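PDB 3U24: putative Lipoprotein from Shewanella oneidensis, which is of unknown function but binds zinc and calcium ions and belongs to a family grouped with zinc metallopeptidases. Local coordinates for residues A410-Y415 and V443-M448; M437-A442 and T522-G527; M449-Y454 and D533-Y538; R529-F534 and E553-Y558. One frame throughout, in Å; residues are numbered along the deposited sequence.

Contact 1. Residues A410-Y415 and V443-M448. With ZN (zinc ion), chain F.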
# COMPACT_ATOMS: atom_id res chain seq x y z
N ALA A 410 -6.08 12.05 -8.06
CA ALA A 410 -6.32 13.44 -7.73
C ALA A 410 -7.81 13.74 -7.52
O ALA A 410 -8.26 13.94 -6.40
CB ALA A 410 -5.71 14.36 -8.79
N ILE A 411 -8.58 13.80 -8.59
CA ILE A 411 -9.93 14.31 -8.45
C ILE A 411 -10.94 13.46 -9.17
O ILE A 411 -10.83 13.30 -10.36
CB ILE A 411 -9.96 15.79 -8.91
CG1 ILE A 411 -9.61 16.66 -7.69
CG2 ILE A 411 -11.33 16.14 -9.51
CD1 ILE A 411 -8.80 17.88 -7.96
N PRO A 412 -11.92 12.88 -8.45
CA PRO A 412 -12.21 12.94 -7.05
C PRO A 412 -11.67 11.73 -6.25
O PRO A 412 -12.28 11.34 -5.24
CB PRO A 412 -13.72 12.93 -7.05
CG PRO A 412 -14.06 11.98 -8.12
CD PRO A 412 -13.01 12.22 -9.19
N GLY A 413 -10.53 11.19 -6.68
CA GLY A 413 -9.90 10.06 -5.97
C GLY A 413 -9.07 10.40 -4.73
O GLY A 413 -9.56 11.09 -3.77
N HIS A 414 -7.80 9.97 -4.72
CA HIS A 414 -7.02 10.07 -3.47
C HIS A 414 -6.96 11.42 -2.86
O HIS A 414 -7.11 11.53 -1.66
CB HIS A 414 -5.61 9.56 -3.63
CG HIS A 414 -5.53 8.09 -3.75
ND1 HIS A 414 -6.26 7.26 -2.98
CD2 HIS A 414 -4.77 7.29 -4.57
CE1 HIS A 414 -5.99 6.00 -3.33
NE2 HIS A 414 -5.03 6.03 -4.26
N TYR A 415 -6.72 12.47 -3.64
CA TYR A 415 -6.51 13.79 -3.01
C TYR A 415 -7.81 14.27 -2.38
O TYR A 415 -7.80 14.76 -1.23
CB TYR A 415 -5.95 14.83 -3.99
CG TYR A 415 -5.89 16.24 -3.44
CD1 TYR A 415 -4.98 16.58 -2.48
CD2 TYR A 415 -6.76 17.25 -3.89
CE1 TYR A 415 -4.92 17.85 -1.96
CE2 TYR A 415 -6.69 18.53 -3.38
CZ TYR A 415 -5.77 18.82 -2.40
OH TYR A 415 -5.63 20.11 -1.84
N VAL A 443 -10.42 3.56 -6.85
CA VAL A 443 -10.92 2.68 -7.96
C VAL A 443 -12.39 2.93 -8.30
O VAL A 443 -12.78 3.04 -9.46
CB VAL A 443 -10.65 1.20 -7.63
CG1 VAL A 443 -11.14 0.23 -8.74
CG2 VAL A 443 -9.15 1.01 -7.34
N TYR A 444 -13.20 3.07 -7.26
CA TYR A 444 -14.63 3.40 -7.41
C TYR A 444 -14.79 4.69 -8.20
O TYR A 444 -15.61 4.76 -9.14
CB TYR A 444 -15.32 3.48 -6.05
CG TYR A 444 -16.62 4.21 -6.09
CD1 TYR A 444 -17.78 3.59 -6.52
CD2 TYR A 444 -16.69 5.56 -5.76
CE1 TYR A 444 -18.98 4.29 -6.57
CE2 TYR A 444 -17.87 6.24 -5.83
CZ TYR A 444 -19.01 5.61 -6.24
OH TYR A 444 -20.20 6.33 -6.30
N THR A 445 -13.96 5.69 -7.93
CA THR A 445 -14.18 6.97 -8.63
C THR A 445 -13.99 6.88 -10.15
O THR A 445 -14.66 7.59 -10.91
CB THR A 445 -13.36 8.14 -8.07
OG1 THR A 445 -11.97 7.88 -8.24
CG2 THR A 445 -13.73 8.41 -6.63
N GLU A 446 -13.11 6.00 -10.59
CA GLU A 446 -12.91 5.80 -12.01
C GLU A 446 -14.24 5.35 -12.67
O GLU A 446 -14.69 5.92 -13.67
CB GLU A 446 -11.81 4.77 -12.25
CG GLU A 446 -10.53 4.99 -11.46
CD GLU A 446 -9.62 3.77 -11.40
OE1 GLU A 446 -10.00 2.71 -11.96
OE2 GLU A 446 -8.53 3.85 -10.78
N ARG A 447 -14.88 4.36 -12.08
CA ARG A 447 -16.10 3.83 -12.62
C ARG A 447 -17.23 4.86 -12.55
O ARG A 447 -17.93 5.13 -13.54
CB ARG A 447 -16.43 2.52 -11.90
CG ARG A 447 -17.83 1.99 -12.04
CD ARG A 447 -18.14 1.40 -13.38
NE ARG A 447 -17.34 0.19 -13.59
CZ ARG A 447 -17.64 -0.81 -14.44
NH1 ARG A 447 -18.75 -0.76 -15.20
NH2 ARG A 447 -16.79 -1.85 -14.50
N MSE A 448 -17.39 5.45 -11.37
CA MSE A 448 -18.44 6.45 -11.13
C MSE A 448 -18.29 7.62 -12.11
O MSE A 448 -19.26 8.02 -12.70
CB MSE A 448 -18.37 6.94 -9.68
CG MSE A 448 -19.41 7.95 -9.29
SE MSE A 448 -18.75 9.74 -9.68
CE MSE A 448 -17.32 9.85 -8.31
ZN ZN F . -4.45 4.34 -5.44
O HOH W 1 -2.45 4.75 -6.06

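Contact 2. Residues M437-A442 and T522-G527. With ZN (zinc ion), chain F.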
# COMPACT_ATOMS: atom_id res chain seq x y z
N MSE A 437 -10.10 0.73 2.02
CA MSE A 437 -11.08 1.82 1.82
C MSE A 437 -10.45 2.90 0.96
O MSE A 437 -11.07 3.34 0.03
CB MSE A 437 -11.56 2.39 3.17
CG MSE A 437 -12.52 3.59 3.08
SE MSE A 437 -11.54 5.28 2.83
CE MSE A 437 -13.12 6.47 2.56
N VAL A 438 -9.20 3.26 1.24
CA VAL A 438 -8.50 4.36 0.57
C VAL A 438 -8.32 4.03 -0.90
O VAL A 438 -8.69 4.80 -1.81
CB VAL A 438 -7.15 4.66 1.28
CG1 VAL A 438 -6.21 5.53 0.42
CG2 VAL A 438 -7.41 5.24 2.69
N GLU A 439 -7.84 2.83 -1.16
CA GLU A 439 -7.69 2.40 -2.54
C GLU A 439 -9.04 2.11 -3.22
O GLU A 439 -9.22 2.48 -4.38
CB GLU A 439 -6.78 1.17 -2.65
CG GLU A 439 -5.33 1.55 -2.52
CD GLU A 439 -4.87 2.54 -3.60
OE1 GLU A 439 -5.46 2.58 -4.73
OE2 GLU A 439 -3.89 3.26 -3.32
N GLY A 440 -9.94 1.41 -2.51
CA GLY A 440 -11.27 1.12 -3.06
C GLY A 440 -12.01 2.38 -3.52
O GLY A 440 -12.62 2.38 -4.57
N TRP A 441 -11.92 3.44 -2.72
CA TRP A 441 -12.48 4.71 -3.10
C TRP A 441 -11.90 5.20 -4.42
O TRP A 441 -12.64 5.62 -5.32
CB TRP A 441 -12.28 5.77 -2.01
CG TRP A 441 -12.66 7.12 -2.49
CD1 TRP A 441 -11.82 8.10 -2.99
CD2 TRP A 441 -14.02 7.65 -2.69
NE1 TRP A 441 -12.54 9.19 -3.42
CE2 TRP A 441 -13.86 8.97 -3.28
CE3 TRP A 441 -15.29 7.18 -2.43
CZ2 TRP A 441 -14.94 9.78 -3.57
CZ3 TRP A 441 -16.38 7.98 -2.78
CH2 TRP A 441 -16.20 9.25 -3.32
N ALA A 442 -10.57 5.18 -4.55
CA ALA A 442 -9.95 5.69 -5.75
C ALA A 442 -10.38 4.89 -6.96
O ALA A 442 -10.70 5.49 -7.97
CB ALA A 442 -8.43 5.72 -5.63
N THR A 522 -5.17 -7.96 -2.92
CA THR A 522 -6.64 -7.92 -2.99
C THR A 522 -7.27 -6.57 -2.55
O THR A 522 -8.46 -6.34 -2.78
CB THR A 522 -7.29 -9.03 -2.13
OG1 THR A 522 -7.13 -8.71 -0.75
CG2 THR A 522 -6.66 -10.41 -2.42
N SER A 523 -6.49 -5.66 -1.97
CA SER A 523 -7.05 -4.52 -1.28
C SER A 523 -7.82 -3.62 -2.23
O SER A 523 -8.90 -3.09 -1.88
CB SER A 523 -5.96 -3.75 -0.48
OG SER A 523 -4.94 -3.21 -1.29
N TYR A 524 -7.30 -3.50 -3.44
CA TYR A 524 -7.87 -2.59 -4.44
C TYR A 524 -9.28 -3.01 -4.81
O TYR A 524 -10.22 -2.20 -4.75
CB TYR A 524 -7.01 -2.52 -5.68
CG TYR A 524 -5.56 -2.31 -5.36
CD1 TYR A 524 -4.73 -3.41 -5.10
CD2 TYR A 524 -5.01 -1.04 -5.31
CE1 TYR A 524 -3.41 -3.25 -4.78
CE2 TYR A 524 -3.67 -0.85 -4.98
CZ TYR A 524 -2.89 -1.95 -4.73
OH TYR A 524 -1.57 -1.83 -4.41
N TYR A 525 -9.43 -4.28 -5.16
CA TYR A 525 -10.72 -4.76 -5.62
C TYR A 525 -11.71 -4.89 -4.46
O TYR A 525 -12.90 -4.65 -4.61
CB TYR A 525 -10.55 -6.11 -6.30
CG TYR A 525 -11.82 -6.69 -6.83
CD1 TYR A 525 -12.50 -6.09 -7.86
CD2 TYR A 525 -12.31 -7.87 -6.31
CE1 TYR A 525 -13.68 -6.62 -8.35
CE2 TYR A 525 -13.46 -8.45 -6.82
CZ TYR A 525 -14.12 -7.82 -7.84
OH TYR A 525 -15.29 -8.38 -8.27
N SER A 526 -11.22 -5.33 -3.31
CA SER A 526 -12.07 -5.52 -2.16
C SER A 526 -12.76 -4.22 -1.75
O SER A 526 -13.98 -4.18 -1.64
CB SER A 526 -11.26 -6.06 -1.02
OG SER A 526 -12.08 -6.10 0.13
N GLY A 527 -12.02 -3.14 -1.62
CA GLY A 527 -12.65 -1.86 -1.28
C GLY A 527 -13.56 -1.33 -2.37
O GLY A 527 -14.66 -0.86 -2.08
ZN ZN F . -4.45 4.34 -5.44
O HOH W 1 -2.45 4.75 -6.06

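Contact 3. Residues M449-Y454 and D533-Y538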
# COMPACT_ATOMS: atom_id res chain seq x y z
N MSE A 449 -17.08 8.16 -12.29
CA MSE A 449 -16.91 9.28 -13.27
C MSE A 449 -17.35 8.94 -14.70
O MSE A 449 -18.00 9.74 -15.34
CB MSE A 449 -15.47 9.77 -13.32
CG MSE A 449 -15.02 10.41 -12.05
SE MSE A 449 -15.68 12.25 -11.90
CE MSE A 449 -14.18 13.14 -12.89
N LEU A 450 -16.97 7.75 -15.17
CA LEU A 450 -17.39 7.33 -16.49
C LEU A 450 -18.89 7.11 -16.53
O LEU A 450 -19.55 7.54 -17.50
CB LEU A 450 -16.67 6.05 -16.94
CG LEU A 450 -15.17 6.07 -17.25
CD1 LEU A 450 -14.75 4.73 -17.86
CD2 LEU A 450 -14.85 7.15 -18.22
N GLU A 451 -19.44 6.47 -15.51
CA GLU A 451 -20.90 6.26 -15.47
C GLU A 451 -21.65 7.58 -15.52
O GLU A 451 -22.74 7.64 -16.11
CB GLU A 451 -21.36 5.49 -14.22
CG GLU A 451 -20.94 4.02 -14.18
CD GLU A 451 -21.42 3.28 -12.94
OE1 GLU A 451 -21.86 3.94 -11.95
OE2 GLU A 451 -21.37 2.02 -12.94
N GLU A 452 -21.07 8.63 -14.92
CA GLU A 452 -21.72 9.96 -14.86
C GLU A 452 -21.45 10.77 -16.12
O GLU A 452 -21.86 11.93 -16.22
CB GLU A 452 -21.25 10.78 -13.64
CG GLU A 452 -21.74 10.29 -12.30
CD GLU A 452 -23.24 10.10 -12.25
OE1 GLU A 452 -23.98 11.10 -12.50
OE2 GLU A 452 -23.69 8.95 -11.96
N GLY A 453 -20.74 10.18 -17.08
CA GLY A 453 -20.60 10.80 -18.37
C GLY A 453 -19.23 11.36 -18.68
O GLY A 453 -19.10 12.04 -19.69
N TYR A 454 -18.21 11.09 -17.86
CA TYR A 454 -16.88 11.55 -18.19
C TYR A 454 -16.38 10.90 -19.50
O TYR A 454 -16.41 9.67 -19.66
CB TYR A 454 -15.90 11.33 -17.06
CG TYR A 454 -14.57 11.94 -17.37
CD1 TYR A 454 -14.32 13.28 -17.12
CD2 TYR A 454 -13.56 11.19 -18.00
CE1 TYR A 454 -13.10 13.86 -17.44
CE2 TYR A 454 -12.35 11.75 -18.32
CZ TYR A 454 -12.13 13.07 -18.05
OH TYR A 454 -10.92 13.61 -18.39
N ASP A 533 -21.05 -1.88 -4.25
CA ASP A 533 -22.22 -2.64 -3.75
C ASP A 533 -22.95 -1.87 -2.63
O ASP A 533 -24.15 -1.81 -2.63
CB ASP A 533 -21.84 -4.03 -3.24
CG ASP A 533 -21.29 -4.94 -4.35
OD1 ASP A 533 -21.53 -4.65 -5.57
OD2 ASP A 533 -20.60 -5.95 -3.97
N PHE A 534 -22.22 -1.27 -1.69
CA PHE A 534 -22.90 -0.43 -0.71
C PHE A 534 -23.66 0.72 -1.37
O PHE A 534 -24.76 1.01 -0.98
CB PHE A 534 -21.94 0.13 0.34
CG PHE A 534 -22.57 1.11 1.30
CD1 PHE A 534 -23.80 0.82 1.90
CD2 PHE A 534 -21.94 2.28 1.62
CE1 PHE A 534 -24.39 1.72 2.77
CE2 PHE A 534 -22.50 3.17 2.51
CZ PHE A 534 -23.74 2.91 3.07
N ARG A 535 -23.07 1.35 -2.38
CA ARG A 535 -23.78 2.41 -3.06
C ARG A 535 -25.09 1.90 -3.64
O ARG A 535 -26.14 2.53 -3.45
CB ARG A 535 -22.97 3.07 -4.13
CG ARG A 535 -23.77 4.19 -4.76
CD ARG A 535 -23.03 4.80 -5.90
NE ARG A 535 -23.19 4.04 -7.12
CZ ARG A 535 -22.66 4.37 -8.28
NH1 ARG A 535 -21.88 5.45 -8.40
NH2 ARG A 535 -22.92 3.63 -9.34
N GLU A 536 -25.03 0.78 -4.35
CA GLU A 536 -26.25 0.29 -5.00
C GLU A 536 -27.29 -0.09 -3.96
O GLU A 536 -28.45 0.09 -4.18
CB GLU A 536 -25.96 -0.86 -5.95
CG GLU A 536 -25.08 -0.48 -7.16
CD GLU A 536 -25.62 0.69 -8.00
OE1 GLU A 536 -26.69 0.55 -8.63
OE2 GLU A 536 -24.96 1.77 -8.02
N GLU A 537 -26.85 -0.62 -2.82
CA GLU A 537 -27.73 -0.93 -1.69
C GLU A 537 -28.39 0.33 -1.10
O GLU A 537 -29.55 0.32 -0.72
CB GLU A 537 -26.92 -1.64 -0.60
CG GLU A 537 -27.67 -1.84 0.71
CD GLU A 537 -26.84 -2.54 1.77
OE1 GLU A 537 -25.60 -2.46 1.75
OE2 GLU A 537 -27.44 -3.16 2.65
N TYR A 538 -27.65 1.41 -1.05
CA TYR A 538 -28.17 2.66 -0.55
C TYR A 538 -29.15 3.30 -1.54
O TYR A 538 -30.14 3.91 -1.12
CB TYR A 538 -27.02 3.59 -0.28
CG TYR A 538 -27.28 4.69 0.69
CD1 TYR A 538 -27.16 4.47 2.03
CD2 TYR A 538 -27.53 5.99 0.25
CE1 TYR A 538 -27.35 5.48 2.94
CE2 TYR A 538 -27.70 7.01 1.15
CZ TYR A 538 -27.61 6.74 2.49
OH TYR A 538 -27.77 7.73 3.41
O HOH W 2 -22.43 6.57 -11.09

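Contact 4. Residues R529-F534 and E553-Y558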
# COMPACT_ATOMS: atom_id res chain seq x y z
N ARG A 529 -15.28 -3.10 -4.56
CA ARG A 529 -16.48 -3.92 -4.65
C ARG A 529 -17.41 -3.57 -3.51
O ARG A 529 -18.61 -3.40 -3.71
CB ARG A 529 -16.14 -5.42 -4.63
CG ARG A 529 -17.16 -6.35 -5.28
CD ARG A 529 -17.44 -6.06 -6.77
NE ARG A 529 -18.76 -5.47 -6.97
CZ ARG A 529 -19.24 -5.02 -8.13
NH1 ARG A 529 -18.55 -5.09 -9.27
NH2 ARG A 529 -20.46 -4.50 -8.16
N GLU A 530 -16.85 -3.43 -2.29
CA GLU A 530 -17.71 -3.08 -1.14
C GLU A 530 -18.34 -1.70 -1.27
O GLU A 530 -19.47 -1.54 -0.91
CB GLU A 530 -16.98 -3.19 0.21
CG GLU A 530 -16.80 -4.59 0.75
CD GLU A 530 -16.33 -4.59 2.20
OE1 GLU A 530 -15.14 -4.34 2.45
OE2 GLU A 530 -17.16 -4.79 3.12
N ILE A 531 -17.60 -0.73 -1.78
CA ILE A 531 -18.11 0.64 -1.95
C ILE A 531 -19.22 0.71 -3.02
O ILE A 531 -20.32 1.27 -2.77
CB ILE A 531 -16.99 1.66 -2.28
CG1 ILE A 531 -16.03 1.80 -1.10
CG2 ILE A 531 -17.56 3.03 -2.62
CD1 ILE A 531 -14.76 2.58 -1.41
N TYR A 532 -18.97 0.12 -4.18
CA TYR A 532 -19.97 0.07 -5.26
C TYR A 532 -21.21 -0.70 -4.82
O TYR A 532 -22.32 -0.21 -5.00
CB TYR A 532 -19.40 -0.57 -6.55
CG TYR A 532 -20.21 -0.25 -7.77
CD1 TYR A 532 -21.32 -1.03 -8.12
CD2 TYR A 532 -19.89 0.83 -8.59
CE1 TYR A 532 -22.08 -0.74 -9.27
CE2 TYR A 532 -20.65 1.17 -9.73
CZ TYR A 532 -21.76 0.39 -10.06
OH TYR A 532 -22.52 0.70 -11.19
N ASP A 533 -21.05 -1.88 -4.25
CA ASP A 533 -22.22 -2.64 -3.75
C ASP A 533 -22.95 -1.87 -2.63
O ASP A 533 -24.15 -1.81 -2.63
CB ASP A 533 -21.84 -4.03 -3.24
CG ASP A 533 -21.29 -4.94 -4.35
OD1 ASP A 533 -21.53 -4.65 -5.57
OD2 ASP A 533 -20.60 -5.95 -3.97
N PHE A 534 -22.22 -1.27 -1.69
CA PHE A 534 -22.90 -0.43 -0.71
C PHE A 534 -23.66 0.72 -1.37
O PHE A 534 -24.76 1.01 -0.98
CB PHE A 534 -21.94 0.13 0.34
CG PHE A 534 -22.57 1.11 1.30
CD1 PHE A 534 -23.80 0.82 1.90
CD2 PHE A 534 -21.94 2.28 1.62
CE1 PHE A 534 -24.39 1.72 2.77
CE2 PHE A 534 -22.50 3.17 2.51
CZ PHE A 534 -23.74 2.91 3.07
N GLU A 553 -20.41 12.60 0.05
CA GLU A 553 -19.89 13.45 1.13
C GLU A 553 -20.04 12.79 2.50
O GLU A 553 -19.17 12.90 3.37
CB GLU A 553 -20.56 14.83 1.10
CG GLU A 553 -20.06 15.65 -0.09
CD GLU A 553 -20.83 16.93 -0.35
OE1 GLU A 553 -21.61 17.38 0.52
OE2 GLU A 553 -20.64 17.52 -1.44
N LYS A 554 -21.13 12.08 2.68
CA LYS A 554 -21.34 11.39 3.94
C LYS A 554 -20.35 10.21 4.03
O LYS A 554 -19.73 9.99 5.09
CB LYS A 554 -22.77 10.91 4.05
CG LYS A 554 -23.09 10.16 5.34
CD LYS A 554 -23.30 11.09 6.53
CE LYS A 554 -24.01 10.37 7.68
NZ LYS A 554 -23.47 10.86 8.99
N PHE A 555 -20.19 9.47 2.92
CA PHE A 555 -19.20 8.38 2.87
C PHE A 555 -17.81 8.86 3.23
O PHE A 555 -17.13 8.19 4.01
CB PHE A 555 -19.18 7.68 1.51
CG PHE A 555 -18.25 6.51 1.46
CD1 PHE A 555 -18.68 5.27 1.87
CD2 PHE A 555 -16.96 6.64 1.04
CE1 PHE A 555 -17.85 4.18 1.84
CE2 PHE A 555 -16.11 5.55 0.97
CZ PHE A 555 -16.55 4.33 1.42
N LEU A 556 -17.40 10.00 2.70
CA LEU A 556 -16.06 10.48 2.92
C LEU A 556 -15.88 11.14 4.29
O LEU A 556 -14.75 11.47 4.64
CB LEU A 556 -15.64 11.46 1.83
CG LEU A 556 -15.63 10.93 0.41
CD1 LEU A 556 -15.63 12.06 -0.60
CD2 LEU A 556 -14.44 9.99 0.22
N SER A 557 -16.92 11.26 5.09
CA SER A 557 -16.84 12.08 6.31
C SER A 557 -16.23 11.30 7.46
O SER A 557 -15.81 11.90 8.40
CB SER A 557 -18.22 12.60 6.76
OG SER A 557 -19.11 11.54 7.11
N TYR A 558 -16.14 9.98 7.35
CA TYR A 558 -15.60 9.15 8.42
C TYR A 558 -14.08 8.96 8.34
O TYR A 558 -13.47 8.40 9.25
CB TYR A 558 -16.29 7.78 8.37
CG TYR A 558 -17.78 7.87 8.59
CD1 TYR A 558 -18.30 7.85 9.87
CD2 TYR A 558 -18.65 8.03 7.55
CE1 TYR A 558 -19.65 7.95 10.10
CE2 TYR A 558 -20.01 8.14 7.76
CZ TYR A 558 -20.50 8.08 9.03
OH TYR A 558 -21.85 8.20 9.27

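Contact 1. Residues A410-Y415 and V443-M448
Next to the touching pair Pro412 and Thr445, the imidazole of His414 presents its edge to the zinc ion: NE2 binds the metal at 2.1 Å, and the zinc-bound water lies in the ring plane. On the other segment, one face of the Tyr444 ring is covered by CB of Met448, 3.7 Å above its plane and displaced toward the rim. The contact proper is carried by the Pro412 ring, where CG meets both the CG2 methyl of Thr445 and the CE methyl of Met448, each at 3.9 Å. Pro412 and Thr445 run past one another in opposite directions. With chi1 at 64°, Thr445 sets CG2 opposite its own carbonyl carbon, placing this methyl 3.6 Å from Pro412 O, and leaves OG1 hydrogen-bonded to Ala442 O in its own helix. The same OG1 faces the backbone of Gly413, 3.8 Å from CA. A serine at Thr445 could keep the hydroxyl but would probably leave a gap beside the proline ring and carbonyl where the methyl now packs. A cis peptide precedes Pro412, whose O accepts from Trp441 NE1, and Gly413 occupies the N-cap position before helix 414-423. Glu446 OE2 is hydrogen-bonded to His408 ND1, a second-shell hold on another ligand. His408, His414 and, from helix 435-451, Glu439 make up the protein side of the site, a two-histidine, one-glutamate ligand set like that of gluzincins, although the histidine spacing differs from HExxH; this is consistent with the Peptidase_MA clan.

Contact 2. Residues M437-A442 and T522-G527
Glu439 and Tyr524 lie side by side and point the same way, and together with Gly440 they make up most of this interface. The glutamate is folded at chi2 (-60°), which turns its carboxylate toward the zinc ion: OE1 binds the metal at 2.1 Å and OE2 more loosely at 2.4 Å. Its aliphatic part leans on the tyrosine, CG lying 3.8 Å from both CD2 and CE2 of Tyr524. OE1 of Glu439 also comes to the ring edge, near the ring plane and 3.7 Å from CD2, with carboxylate and ring inclined by 57°. This is the glutamate arm of a zinc site completed by His408, His414 and a water, and Tyr524 is a second-shell group braced against it. Tyr524 OH is hydrogen-bonded to Gln520 and Arg513, while Ser523 OG sits over the rim of one face. Replacing Tyr524 by an alanine would remove the ring beside Glu439 CG and is likely to leave the zinc-bound carboxylate without support on that side, and Gln520 and Arg513 without their hydroxyl partner. Alongside this pair the helices meet through a glycine-glycine crossing: their short axes pass 7.0 Å apart at -70°, and Gly440 CA comes within 3.4 Å of Gly527 C. Neither glycine has room for a CB against the opposite backbone. Gly440 CA also packs 3.9 Å from Tyr524 O.

Contact 3. Residues M449-Y454 and D533-Y538
Glu451 runs extended beyond CG, while Arg535 starts extended with CG opposite its backbone N and then bends at chi3 (82°), so that carboxylate and guanidinium meet from opposite directions. The result is a salt-bridge network of Glu451, Arg535 and Glu536 between the end of helix 435-451 and the middle of helix 523-542; here the nearest CA atoms of the two segments, those of Glu451 and Glu536, are 13.2 Å apart. The central bond runs from Arg535 NH2 to the syn lone pair of Glu451 OE1, 2.8 Å long and nearly straight at 168°, with the oxygen in the guanidinium plane although the two flat groups are turned 37° apart. On its own helix Arg535 takes hold of Glu536 side-on: NE and NH2 both donate to OE2, the NE bond measuring 3.0 Å. One cation thus stands between two carboxylates, which would probably keep both ionised. The second oxygen of Glu451, OE2, is hydrogen-bonded to Tyr532 OH, and Arg535 NH1 is also hydrogen-bonded to Tyr444 OH. Just past Glu451 the helix ends in a Schellman motif, Gly453 taking the positive phi and Tyr454 N returning to Met449 O. Glu452 joins through water 2, which donates to Glu451 OE1 and Glu452 OE2 at 2.8 Å each and accepts from Arg535 NH1 at 3.0 Å.

Contact 4. Residues R529-F534 and E553-Y558
Ile531 and Phe555 form the apolar heart of a buried packing between consecutive helices, 523-542 and 548-555, in the largely helical fold. The two side chains cross at about a right angle. The isoleucine meets the far end of the ring, CG1 standing 3.6 Å and CD1 3.8 Å from Phe555 CZ. Because Phe555 sets its CG opposite the backbone N (chi1 -176°), the ring reaches out to the neighbouring helix, although even the nearest CA atoms of the two segments, those of Ile531 and Phe555, are 9.2 Å apart. A looser aromatic contact flanks this one: Phe534 CE2 and Phe555 CD1 lie 4.4 Å apart, rim against rim, each near the plane of the other ring. Around the pair, Phe551 meets the Phe534 ring, Ile566 packs on Phe555, and Met437 from helix 435-451 touches it too.

The polar bonds lie outside the apolar contact, several of them within one segment. Arg529 grips Asp533 one turn on, side-on, with NE and NH2 both reaching OD1 from the same face of the carboxylate; the NH2 bond is 2.8 Å, and NH1 goes to Asp270. At the end of helix 548-555, Lys554 O takes two donors from Ser557: the backbone N at 3.1 Å and the hydroxyl OG at 2.6 Å, the latter tilted 17° from the carbonyl plane. The same lysine donates from NZ to Tyr558 OH, 3.1 Å away.

In the fold
Helix 435-451 serves contacts 1, 2 and 3, and helix 523-542 serves contacts 2, 3 and 4. Contacts 2 and 3 therefore join the same two helices at different points: glycine backbones touch near the zinc ion, whereas farther from the chain's centre the helices have parted and long charged side chains and a water span the gap. Contacts 1 and 4 are buried, and their touching side chains are mostly apolar; contacts 2 and 3 are partly exposed. Contacts 1 and 2 share the metal, and hydrogen bonds tie contact 1 to both contact 2 and contact 3. Ile531 of contact 4 packs its CD1 on the backbone of Gly440 and Trp441 in contact 2.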